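Local coordinates for transcriptional regulator, LRP/AsnC family (Neisseria meningitidis, PDB 2P5V), which probably binds specific DNA sequences as an Lrp/AsnC-family transcriptional regulator, pairing a winged helix-turn-helix with a ligand-binding domain, at residues 16-21 and 151-157. Numbering follows the deposited sequence.
Sequences LQVLQE and TTSLPLN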
ATOM      1  N   LEU G  16       8.076  39.815  17.026  1.00 42.31           N
ATOM      2  CA  LEU G  16       7.387  38.531  16.852  1.00 42.27           C
ATOM      3  C   LEU G  16       8.289  37.353  17.214  1.00 40.44           C
ATOM      4  O   LEU G  16       7.845  36.386  17.827  1.00 44.97           O
ATOM      5  CB  LEU G  16       6.862  38.386  15.423  1.00 42.90           C
ATOM      6  CG  LEU G  16       5.769  39.383  15.028  1.00 42.85           C
ATOM      7  CD1 LEU G  16       5.663  39.475  13.517  1.00 39.06           C
ATOM      8  CD2 LEU G  16       4.425  39.017  15.643  1.00 40.32           C
ATOM      9  N   GLN G  17       9.559  37.436  16.841  1.00 43.92           N
ATOM     10  CA  GLN G  17      10.521  36.406  17.211  1.00 42.96           C
ATOM     11  C   GLN G  17      10.671  36.322  18.726  1.00 44.07           C
ATOM     12  O   GLN G  17      10.691  35.227  19.289  1.00 45.72           O
ATOM     13  CB  GLN G  17      11.877  36.681  16.573  1.00 46.45           C
ATOM     14  CG  GLN G  17      11.888  36.547  15.053  1.00 49.09           C
ATOM     15  CD  GLN G  17      13.187  37.036  14.437  1.00 41.87           C
ATOM     16  OE1 GLN G  17      14.040  37.602  15.119  1.00 48.50           O
ATOM     17  NE2 GLN G  17      13.341  36.818  13.140  1.00 37.81           N
ATOM     18  N   VAL G  18      10.775  37.480  19.376  1.00 44.05           N
ATOM     19  CA  VAL G  18      10.937  37.531  20.829  1.00 42.24           C
ATOM     20  C   VAL G  18       9.734  36.907  21.532  1.00 42.30           C
ATOM     21  O   VAL G  18       9.892  36.060  22.411  1.00 37.04           O
ATOM     22  CB  VAL G  18      11.126  38.983  21.341  1.00 46.25           C
ATOM     23  CG1 VAL G  18      10.886  39.067  22.845  1.00 39.86           C
ATOM     24  CG2 VAL G  18      12.517  39.499  20.993  1.00 44.41           C
ATOM     25  N   LEU G  19       8.539  37.332  21.139  1.00 39.22           N
ATOM     26  CA  LEU G  19       7.306  36.873  21.787  1.00 45.40           C
ATOM     27  C   LEU G  19       6.985  35.394  21.523  1.00 48.59           C
ATOM     28  O   LEU G  19       6.361  34.737  22.363  1.00 46.92           O
ATOM     29  CB  LEU G  19       6.121  37.742  21.348  1.00 46.07           C
ATOM     30  CG  LEU G  19       6.092  39.168  21.896  1.00 48.15           C
ATOM     31  CD1 LEU G  19       4.972  39.950  21.218  1.00 42.00           C
ATOM     32  CD2 LEU G  19       5.932  39.175  23.419  1.00 45.34           C
ATOM     33  N   GLN G  20       7.387  34.883  20.358  1.00 48.01           N
ATOM     34  CA  GLN G  20       7.183  33.472  20.040  1.00 44.51           C
ATOM     35  C   GLN G  20       7.936  32.577  21.017  1.00 43.98           C
ATOM     36  O   GLN G  20       7.432  31.526  21.411  1.00 43.41           O
ATOM     37  CB  GLN G  20       7.599  33.152  18.602  1.00 44.88           C
ATOM     38  CG  GLN G  20       6.509  33.433  17.581  1.00 45.86           C
ATOM     39  CD  GLN G  20       6.784  32.810  16.231  1.00 45.87           C
ATOM     40  OE1 GLN G  20       5.896  32.202  15.628  1.00 46.46           O
ATOM     41  NE2 GLN G  20       8.015  32.942  15.750  1.00 40.29           N
ATOM     42  N   GLU G  21       9.130  33.011  21.408  1.00 45.68           N
ATOM     43  CA  GLU G  21       9.950  32.286  22.374  1.00 44.33           C
ATOM     44  C   GLU G  21       9.599  32.608  23.823  1.00 45.01           C
ATOM     45  O   GLU G  21       9.652  31.730  24.676  1.00 47.93           O
ATOM     46  CB  GLU G  21      11.435  32.558  22.116  1.00 44.78           C
ATOM     47  CG  GLU G  21      11.970  31.853  20.882  1.00 54.15           C
ATOM     48  CD  GLU G  21      11.809  30.340  20.966  1.00 64.44           C
ATOM     49  OE1 GLU G  21      12.350  29.726  21.908  1.00 69.41           O
ATOM     50  OE2 GLU G  21      11.127  29.765  20.093  1.00 72.47           O
ATOM     51  N   THR G 151       8.880  22.871  18.086  1.00 44.67           N
ATOM     52  CA  THR G 151       8.665  24.278  18.403  1.00 47.72           C
ATOM     53  C   THR G 151       7.360  24.793  17.774  1.00 48.52           C
ATOM     54  O   THR G 151       6.858  24.234  16.810  1.00 47.17           O
ATOM     55  CB  THR G 151       9.871  25.163  17.979  1.00 40.61           C
ATOM     56  OG1 THR G 151       9.546  26.541  18.200  1.00 45.89           O
ATOM     57  CG2 THR G 151      10.251  24.951  16.506  1.00 32.55           C
ATOM     58  N   THR G 152       6.817  25.852  18.362  1.00 53.89           N
ATOM     59  CA  THR G 152       5.618  26.524  17.857  1.00 51.84           C
ATOM     60  C   THR G 152       5.988  27.775  17.050  1.00 46.65           C
ATOM     61  O   THR G 152       5.134  28.385  16.405  1.00 49.15           O
ATOM     62  CB  THR G 152       4.700  26.949  19.022  1.00 53.72           C
ATOM     63  OG1 THR G 152       5.447  27.732  19.961  1.00 43.74           O
ATOM     64  CG2 THR G 152       4.136  25.736  19.731  1.00 49.47           C
ATOM     65  N   SER G 153       7.265  28.139  17.077  1.00 43.69           N
ATOM     66  CA  SER G 153       7.735  29.345  16.431  1.00 43.32           C
ATOM     67  C   SER G 153       7.805  29.173  14.921  1.00 47.32           C
ATOM     68  O   SER G 153       8.490  28.275  14.413  1.00 51.15           O
ATOM     69  CB  SER G 153       9.109  29.737  16.968  1.00 45.15           C
ATOM     70  OG  SER G 153       9.092  29.741  18.377  1.00 57.22           O
ATOM     71  N   LEU G 154       7.081  30.040  14.218  1.00 48.99           N
ATOM     72  CA  LEU G 154       7.096  30.075  12.763  1.00 47.57           C
ATOM     73  C   LEU G 154       8.367  30.778  12.319  1.00 48.94           C
ATOM     74  O   LEU G 154       8.874  31.648  13.039  1.00 45.81           O
ATOM     75  CB  LEU G 154       5.878  30.826  12.226  1.00 48.15           C
ATOM     76  CG  LEU G 154       4.511  30.151  12.381  1.00 51.12           C
ATOM     77  CD1 LEU G 154       3.378  31.128  12.027  1.00 45.92           C
ATOM     78  CD2 LEU G 154       4.439  28.912  11.516  1.00 55.92           C
ATOM     79  N   PRO G 155       8.885  30.405  11.133  1.00 49.50           N
ATOM     80  CA  PRO G 155      10.048  31.073  10.559  1.00 50.18           C
ATOM     81  C   PRO G 155       9.592  32.384   9.936  1.00 48.74           C
ATOM     82  O   PRO G 155       8.536  32.426   9.299  1.00 49.14           O
ATOM     83  CB  PRO G 155      10.514  30.089   9.486  1.00 52.56           C
ATOM     84  CG  PRO G 155       9.249  29.440   9.020  1.00 54.85           C
ATOM     85  CD  PRO G 155       8.367  29.346  10.243  1.00 53.20           C
ATOM     86  N   LEU G 156      10.357  33.451  10.138  1.00 45.36           N
ATOM     87  CA  LEU G 156       9.907  34.784   9.712  1.00 49.11           C
ATOM     88  C   LEU G 156      10.883  35.502   8.780  1.00 46.66           C
ATOM     89  O   LEU G 156      10.616  36.625   8.363  1.00 42.95           O
ATOM     90  CB  LEU G 156       9.589  35.658  10.938  1.00 45.58           C
ATOM     91  CG  LEU G 156       8.511  35.102  11.884  1.00 45.87           C
ATOM     92  CD1 LEU G 156       8.201  36.070  13.030  1.00 37.82           C
ATOM     93  CD2 LEU G 156       7.227  34.728  11.131  1.00 46.11           C
ATOM     94  N   ASN G 157      11.971  34.826   8.413  1.00 54.56           N
ATOM     95  CA  ASN G 157      13.059  35.436   7.641  1.00 58.47           C
ATOM     96  C   ASN G 157      12.644  35.880   6.244  1.00 55.52           C
ATOM     97  O   ASN G 157      13.218  36.820   5.691  1.00 62.24           O
ATOM     98  CB  ASN G 157      14.231  34.461   7.539  1.00 63.97           C
ATOM     99  CG  ASN G 157      14.742  34.033   8.898  1.00 73.68           C
ATOM    100  OD1 ASN G 157      15.032  34.875   9.754  1.00 79.46           O
ATOM    101  ND2 ASN G 157      14.836  32.723   9.114  1.00 77.49           N
TER
HETATM  102  O   HOH W   1       5.508  30.415  19.204  1.00 47.30           O
HETATM  103  O   HOH W   2       3.857  30.753  16.321  1.00 50.19           O
HETATM  104  O   HOH W   3       8.563  28.860  20.602  1.00 54.58           O
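The last turns of helix 10-21, in the winged helix-turn-helix part of the chain, the presumed DNA-binding region, are flanked by the extended tail 151-157, which begins 130 residues after the helix segment ends and follows strand 136-150. Leu16 opens the contact with an apolar touch, its CB lying 3.6 Å from CD1 of Leu156, whose side chain reaches from the tail toward the helix. Gln17 covers the same leucine from the exposed side, with its CG 4.2 Å from Leu156 CD1. One turn on, Gln20 supplies the central polar link: its amide treats Leu154 as a strand neighbour would, OE1 accepting from Leu154 N at 2.8 Å while NE2 donates to Leu154 O at 3.1 Å. Both bonds are nearly straight, so one side chain satisfies both backbone groups of a residue that lies in no regular sheet. Water 2 lies 2.6 Å from Gln20 OE1 and 2.7 Å from Thr152 O, bridging the two. Water 1 lies between Gln20 O (3.1 Å) and Thr152 OG1 (2.8 Å), and water 3 donates to Gln20 O and to Ser153 OG. Glu21 closes the segment with OE2 2.7 Å from Ser153 OG, beside an ST turn in which Ser153 N donates to Thr151 OG1 (3.0 Å). The tail thus joins the C-terminal end of the chain to the N-terminal winged helix-turn-helix. Around the contact, Leu16 packs on Leu48 of helix 38-50 and Val54 of strand 54-61, Leu19 meets Leu30 of helix 27-33, and Leu61 of the second subunit packs on Leu16 and Gln20, placing the contact at the dimer interface.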